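Side-chain contact in alpha-1,3-glucanase (Streptomyces thermodiastaticus, PDB 7C7D), which hydrolyses alpha-1,3-glucan, as a thermostable endo-acting glycosidase of family GH87 whose catalytic unit joins a beta-sandwich-like domain to a right-handed parallel beta-helix: residues A[125-128]-A[133-136]. Residues are numbered along the deposited sequence; the frame is centred on the assembly and turned at random.
Sequences TLDV and TKLD
L135 N donates to V128 O across 2.8 Å, the donor lying in the carbonyl plane (N-H...O 160°), the only direct hydrogen bond between these two segments, within the hairpin of strands 123-130 and 133-142. The return bond, from V128 N to L135 O, is not direct: the strands diverge, 134° between their directions, and a water accepts from V128 N (2.9 Å) and lies 2.9 Å from L135 O, to which it can donate. L135 O also receives a hydrogen bond from K134 NZ at 3.0 Å, almost in line with its C=O. That reach depends on the lysine chain, extended through chi3 and then bent at chi4 (-37°), which turns the ammonium back over its own strand. On the way CE brushes D127 OD2 at 3.5 Å, while NZ stays 4.2 Å from that oxygen, beyond a salt bridge. On the buried side, V128 CG1, anti to its backbone N, meets L135 CD1 at 4.0 Å. V128 also packs on V179 of strand 178-183. The chemistry implies a separation of roles: aliphatic packing inside, and outside a water standing in for the missing backbone bond, while the ammonium adds a second donor at L135 O, with D127 probably lending K134 weak electrostatic support.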
ATOM      1  N   THR A 125     -20.489  15.152   8.111  1.00 17.52           N
ATOM      2  CA  THR A 125     -21.009  14.193   7.159  1.00 18.23           C
ATOM      3  C   THR A 125     -20.918  14.787   5.767  1.00 18.24           C
ATOM      4  O   THR A 125     -20.720  15.989   5.591  1.00 21.51           O
ATOM      5  CB  THR A 125     -22.460  13.805   7.463  1.00 20.23           C
ATOM      6  OG1 THR A 125     -23.259  14.990   7.525  1.00 21.80           O
ATOM      7  CG2 THR A 125     -22.555  13.056   8.783  1.00 21.87           C
ATOM      8  N   LEU A 126     -21.061  13.914   4.780  1.00 18.48           N
ATOM      9  CA  LEU A 126     -21.051  14.290   3.375  1.00 20.11           C
ATOM     10  C   LEU A 126     -22.281  13.654   2.748  1.00 21.01           C
ATOM     11  O   LEU A 126     -22.433  12.429   2.789  1.00 20.79           O
ATOM     12  CB  LEU A 126     -19.767  13.769   2.725  1.00 22.09           C
ATOM     13  CG  LEU A 126     -19.394  14.229   1.317  1.00 22.77           C
ATOM     14  CD1 LEU A 126     -19.299  15.740   1.198  1.00 22.57           C
ATOM     15  CD2 LEU A 126     -18.074  13.589   0.924  1.00 22.23           C
ATOM     16  N   ASP A 127     -23.174  14.480   2.209  1.00 20.71           N
ATOM     17  CA  ASP A 127     -24.412  13.963   1.648  1.00 22.05           C
ATOM     18  C   ASP A 127     -24.151  13.308   0.297  1.00 22.28           C
ATOM     19  O   ASP A 127     -23.215  13.667  -0.421  1.00 22.52           O
ATOM     20  CB  ASP A 127     -25.448  15.079   1.490  1.00 24.66           C
ATOM     21  CG  ASP A 127     -26.147  15.420   2.797  1.00 26.86           C
ATOM     22  OD1 ASP A 127     -25.885  14.743   3.812  1.00 27.93           O
ATOM     23  OD2 ASP A 127     -26.975  16.357   2.804  1.00 28.67           O
ATOM     24  N   VAL A 128     -24.990  12.330  -0.039  1.00 22.10           N
ATOM     25  CA  VAL A 128     -24.889  11.579  -1.285  1.00 23.65           C
ATOM     26  C   VAL A 128     -26.206  11.712  -2.036  1.00 25.86           C
ATOM     27  O   VAL A 128     -27.277  11.463  -1.472  1.00 26.81           O
ATOM     28  CB  VAL A 128     -24.543  10.100  -1.033  1.00 23.18           C
ATOM     29  CG1 VAL A 128     -24.319   9.373  -2.351  1.00 25.00           C
ATOM     30  CG2 VAL A 128     -23.307   9.979  -0.144  1.00 22.40           C
ATOM     31  N   THR A 133     -31.488  13.059  -6.624  1.00 43.37           N
ATOM     32  CA  THR A 133     -32.308  12.723  -5.468  1.00 42.57           C
ATOM     33  C   THR A 133     -31.404  12.350  -4.302  1.00 40.38           C
ATOM     34  O   THR A 133     -30.513  11.506  -4.444  1.00 40.36           O
ATOM     35  CB  THR A 133     -33.260  11.568  -5.789  1.00 44.18           C
ATOM     36  OG1 THR A 133     -32.520  10.344  -5.870  1.00 45.65           O
ATOM     37  CG2 THR A 133     -33.962  11.816  -7.110  1.00 44.05           C
ATOM     38  N   LYS A 134     -31.640  12.981  -3.154  1.00 38.80           N
ATOM     39  CA  LYS A 134     -30.801  12.768  -1.983  1.00 38.35           C
ATOM     40  C   LYS A 134     -31.006  11.364  -1.428  1.00 35.95           C
ATOM     41  O   LYS A 134     -32.142  10.929  -1.212  1.00 36.67           O
ATOM     42  CB  LYS A 134     -31.144  13.805  -0.915  1.00 39.71           C
ATOM     43  CG  LYS A 134     -30.266  13.763   0.324  1.00 40.80           C
ATOM     44  CD  LYS A 134     -30.716  14.805   1.340  1.00 42.42           C
ATOM     45  CE  LYS A 134     -29.975  14.659   2.659  1.00 43.36           C
ATOM     46  NZ  LYS A 134     -29.730  13.234   3.019  1.00 44.04           N
ATOM     47  N   LEU A 135     -29.903  10.651  -1.203  1.00 35.71           N
ATOM     48  CA  LEU A 135     -29.982   9.374  -0.511  1.00 34.66           C
ATOM     49  C   LEU A 135     -30.267   9.605   0.967  1.00 34.70           C
ATOM     50  O   LEU A 135     -29.938  10.652   1.529  1.00 36.18           O
ATOM     51  CB  LEU A 135     -28.672   8.604  -0.651  1.00 35.63           C
ATOM     52  CG  LEU A 135     -28.248   8.169  -2.054  1.00 37.57           C
ATOM     53  CD1 LEU A 135     -27.405   6.908  -1.966  1.00 38.62           C
ATOM     54  CD2 LEU A 135     -29.458   7.948  -2.957  1.00 38.21           C
ATOM     55  N   ASP A 136     -30.869   8.607   1.605  1.00 34.04           N
ATOM     56  CA  ASP A 136     -31.287   8.738   2.993  1.00 33.62           C
ATOM     57  C   ASP A 136     -30.202   8.354   3.984  1.00 32.78           C
ATOM     58  O   ASP A 136     -30.499   8.088   5.152  1.00 33.68           O
ATOM     59  CB  ASP A 136     -32.537   7.918   3.256  1.00 35.36           C
ATOM     60  CG  ASP A 136     -32.324   6.450   3.043  1.00 37.44           C
ATOM     61  OD1 ASP A 136     -31.250   6.047   2.539  1.00 40.13           O
ATOM     62  OD2 ASP A 136     -33.250   5.699   3.392  1.00 37.88           O
TER
HETATM   63  O   HOH W   1     -27.338  11.885   1.668  1.00 32.86           O